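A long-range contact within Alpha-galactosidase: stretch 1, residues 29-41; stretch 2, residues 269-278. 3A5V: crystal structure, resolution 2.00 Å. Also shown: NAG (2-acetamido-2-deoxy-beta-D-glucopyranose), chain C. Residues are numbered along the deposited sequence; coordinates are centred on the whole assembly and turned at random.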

# COMPACT_ATOMS: atom_id res chain seq x y z
N LEU A 29 -41.52 -12.57 12.80
CA LEU A 29 -42.30 -12.72 14.04
C LEU A 29 -42.17 -14.14 14.60
O LEU A 29 -42.02 -14.31 15.80
CB LEU A 29 -43.77 -12.34 13.79
CG LEU A 29 -44.63 -11.87 14.97
CD1 LEU A 29 -43.91 -10.93 15.94
CD2 LEU A 29 -45.89 -11.22 14.41
N ASP A 30 -42.19 -15.16 13.74
CA ASP A 30 -41.98 -16.53 14.19
C ASP A 30 -40.57 -16.77 14.76
O ASP A 30 -40.40 -17.51 15.73
CB ASP A 30 -42.23 -17.53 13.06
CG ASP A 30 -43.69 -17.68 12.72
OD1 ASP A 30 -44.54 -17.17 13.48
OD2 ASP A 30 -44.00 -18.31 11.67
N ALA A 31 -39.56 -16.15 14.14
CA ALA A 31 -38.19 -16.26 14.65
C ALA A 31 -38.04 -15.56 16.02
O ALA A 31 -37.39 -16.10 16.91
CB ALA A 31 -37.22 -15.69 13.66
N ALA A 32 -38.65 -14.38 16.17
CA ALA A 32 -38.59 -13.64 17.44
C ALA A 32 -39.24 -14.45 18.56
O ALA A 32 -38.72 -14.48 19.69
CB ALA A 32 -39.25 -12.26 17.32
N LYS A 33 -40.36 -15.11 18.25
CA LYS A 33 -41.05 -15.96 19.23
C LYS A 33 -40.24 -17.20 19.59
O LYS A 33 -40.22 -17.62 20.74
CB LYS A 33 -42.47 -16.33 18.74
CG LYS A 33 -43.39 -15.09 18.76
CD LYS A 33 -44.81 -15.35 18.21
CE LYS A 33 -45.55 -13.99 18.15
NZ LYS A 33 -46.93 -14.13 17.61
N ALA A 34 -39.54 -17.77 18.60
CA ALA A 34 -38.62 -18.88 18.85
C ALA A 34 -37.41 -18.45 19.71
O ALA A 34 -37.01 -19.17 20.63
CB ALA A 34 -38.16 -19.48 17.51
N ILE A 35 -36.83 -17.29 19.41
CA ILE A 35 -35.76 -16.68 20.22
C ILE A 35 -36.19 -16.54 21.69
O ILE A 35 -35.47 -16.96 22.59
CB ILE A 35 -35.26 -15.35 19.60
CG1 ILE A 35 -34.45 -15.62 18.32
CG2 ILE A 35 -34.38 -14.52 20.60
CD1 ILE A 35 -34.31 -14.39 17.39
N ALA A 36 -37.40 -15.99 21.92
CA ALA A 36 -37.94 -15.87 23.27
C ALA A 36 -38.21 -17.24 23.91
O ALA A 36 -37.78 -17.49 25.03
CB ALA A 36 -39.23 -15.03 23.27
N SER A 37 -38.90 -18.11 23.19
CA SER A 37 -39.36 -19.39 23.77
C SER A 37 -38.24 -20.41 24.01
O SER A 37 -38.29 -21.19 24.98
CB SER A 37 -40.46 -20.02 22.91
OG SER A 37 -39.99 -20.41 21.63
N SER A 38 -37.23 -20.40 23.14
CA SER A 38 -36.12 -21.34 23.26
C SER A 38 -35.20 -21.03 24.43
O SER A 38 -34.38 -21.87 24.80
CB SER A 38 -35.28 -21.33 21.98
OG SER A 38 -34.68 -20.05 21.81
N GLY A 39 -35.29 -19.82 24.98
CA GLY A 39 -34.37 -19.40 26.04
C GLY A 39 -33.24 -18.49 25.57
O GLY A 39 -32.49 -17.95 26.39
N LEU A 40 -33.10 -18.31 24.25
CA LEU A 40 -32.04 -17.47 23.70
C LEU A 40 -32.14 -16.03 24.18
O LEU A 40 -31.12 -15.42 24.52
CB LEU A 40 -32.03 -17.53 22.15
CG LEU A 40 -31.56 -18.86 21.53
CD1 LEU A 40 -31.76 -18.87 20.03
CD2 LEU A 40 -30.09 -19.18 21.86
N LYS A 41 -33.36 -15.49 24.22
CA LYS A 41 -33.55 -14.15 24.75
C LYS A 41 -32.94 -13.97 26.14
O LYS A 41 -32.18 -13.02 26.39
CB LYS A 41 -35.04 -13.76 24.77
CG LYS A 41 -35.26 -12.42 25.48
CD LYS A 41 -36.75 -12.04 25.54
CE LYS A 41 -37.51 -12.93 26.49
NZ LYS A 41 -38.82 -12.27 26.82
N ILE A 269 -23.86 -12.44 16.92
CA ILE A 269 -25.10 -12.37 16.15
C ILE A 269 -25.30 -13.70 15.45
O ILE A 269 -24.49 -14.09 14.59
CB ILE A 269 -25.11 -11.18 15.13
CG1 ILE A 269 -24.80 -9.82 15.82
CG2 ILE A 269 -26.45 -11.14 14.29
CD1 ILE A 269 -25.72 -9.45 17.01
N LEU A 270 -26.36 -14.41 15.84
CA LEU A 270 -26.69 -15.70 15.24
C LEU A 270 -27.11 -15.56 13.78
O LEU A 270 -27.97 -14.75 13.45
CB LEU A 270 -27.78 -16.42 16.07
CG LEU A 270 -27.39 -16.78 17.52
CD1 LEU A 270 -28.64 -17.16 18.34
CD2 LEU A 270 -26.35 -17.92 17.57
N GLY A 271 -26.48 -16.34 12.90
CA GLY A 271 -26.72 -16.23 11.46
C GLY A 271 -27.22 -17.59 11.00
O GLY A 271 -26.68 -18.17 10.05
N ASN A 272 -28.21 -18.11 11.73
CA ASN A 272 -28.66 -19.50 11.61
C ASN A 272 -30.19 -19.65 11.73
O ASN A 272 -30.91 -18.66 11.64
CB ASN A 272 -27.95 -20.37 12.68
CG ASN A 272 -28.34 -19.98 14.11
OD1 ASN A 272 -29.11 -19.03 14.35
ND2 ASN A 272 -27.80 -20.71 15.08
N ASP A 273 -30.66 -20.89 11.90
CA ASP A 273 -32.10 -21.15 12.06
C ASP A 273 -32.44 -21.23 13.56
O ASP A 273 -31.85 -22.04 14.28
CB ASP A 273 -32.50 -22.43 11.34
CG ASP A 273 -33.99 -22.78 11.47
OD1 ASP A 273 -34.84 -21.91 11.77
OD2 ASP A 273 -34.31 -23.95 11.24
N VAL A 274 -33.34 -20.37 14.02
CA VAL A 274 -33.75 -20.37 15.44
C VAL A 274 -35.08 -21.10 15.66
O VAL A 274 -35.52 -21.27 16.80
CB VAL A 274 -33.82 -18.94 16.07
CG1 VAL A 274 -32.41 -18.38 16.32
CG2 VAL A 274 -34.65 -17.98 15.20
N THR A 275 -35.71 -21.54 14.57
CA THR A 275 -37.02 -22.21 14.68
C THR A 275 -36.91 -23.73 14.86
O THR A 275 -37.89 -24.39 15.21
CB THR A 275 -37.96 -21.89 13.48
OG1 THR A 275 -37.39 -22.39 12.27
CG2 THR A 275 -38.21 -20.37 13.38
N ASN A 276 -35.73 -24.28 14.61
CA ASN A 276 -35.47 -25.69 14.83
C ASN A 276 -34.01 -25.81 15.25
O ASN A 276 -33.13 -25.90 14.41
CB ASN A 276 -35.78 -26.51 13.57
CG ASN A 276 -35.69 -28.02 13.79
OD1 ASN A 276 -35.13 -28.48 14.79
ND2 ASN A 276 -36.26 -28.78 12.87
N ILE A 277 -33.78 -25.75 16.56
CA ILE A 277 -32.44 -25.72 17.12
C ILE A 277 -32.12 -27.11 17.64
O ILE A 277 -32.74 -27.56 18.61
CB ILE A 277 -32.32 -24.67 18.27
CG1 ILE A 277 -32.89 -23.30 17.85
CG2 ILE A 277 -30.86 -24.54 18.74
CD1 ILE A 277 -32.94 -22.26 19.00
N THR A 278 -31.17 -27.80 17.01
CA THR A 278 -30.77 -29.15 17.44
C THR A 278 -30.02 -29.09 18.77
O THR A 278 -29.48 -28.04 19.16
CB THR A 278 -29.83 -29.85 16.43
OG1 THR A 278 -28.62 -29.09 16.33
CG2 THR A 278 -30.49 -29.99 15.05
C1 NAG C . -36.13 -30.17 13.21
C2 NAG C . -37.36 -30.78 12.52
C3 NAG C . -37.28 -32.30 12.34
C4 NAG C . -35.87 -32.85 12.07
C5 NAG C . -34.82 -32.11 12.93
C6 NAG C . -33.37 -32.53 12.67
C7 NAG C . -39.69 -30.12 12.72
C8 NAG C . -40.86 -30.00 13.63
N2 NAG C . -38.55 -30.50 13.28
O3 NAG C . -38.18 -32.66 11.30
O4 NAG C . -35.88 -34.25 12.33
O5 NAG C . -34.92 -30.71 12.72
O6 NAG C . -32.93 -32.05 11.42
O7 NAG C . -39.80 -29.88 11.52

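No hydrogen bond joins these two stretches, whose touching residues are at least 230 positions apart in sequence; the contact rests on packing alone, burying 331 Å² summed over both sides. Its centre is Val-274, in a loop, which points toward the helix of stretch 1. Ile-35 CG1 lies against both of its methyls, 3.9 Å from Val-274 CG2 and 4.0 Å from Val-274 CG1. Ala-31 CB, a helical turn away, is 3.8 Å from Val-274 CG2, and Val-274 CG1 also reaches Leu-40 CD1 at 3.8 Å.

The backbones come nearest at Ala-34 and Thr-275, whose CA atoms are 5.6 Å apart. The small side chain of Ala-34 points toward the loop, and its CB approaches the carbonyl Val-274 O to 3.3 Å, a close van der Waals contact with main chain. Thr-275 lies beside it, its CG2 4.2 Å from Ala-34 CB. The hydroxyl of Thr-275 is engaged within its own loop: OG1 donates to Asp-273 OD1 at 2.6 Å, and Thr-275 N donates to that same Asp-273 OD1 at 3.0 Å, tying the turn together.

Gly-39 leaves helical geometry with a positive phi (101°), where a CB would jam against the preceding carbonyl oxygen. After it, Leu-40 points toward stretch 2. Its CD1 gathers three partners, Ile-277 CD1 at 3.7 Å, Val-274 CG1 at 3.8 Å and Leu-270 CD1 at 3.9 Å, linking the strand end to the loop. Ser-38 CB also packs on Ile-277 CD1, at 3.9 Å, while Ser-38 OG donates back to Ala-34 O at 2.8 Å and accepts a weak bond from Leu-40 N at 3.4 Å.

Asn-276, between two contacting residues, points away from the helix and carries the glycan: its ND2 is covalently bonded to NAG C1 at 1.4 Å.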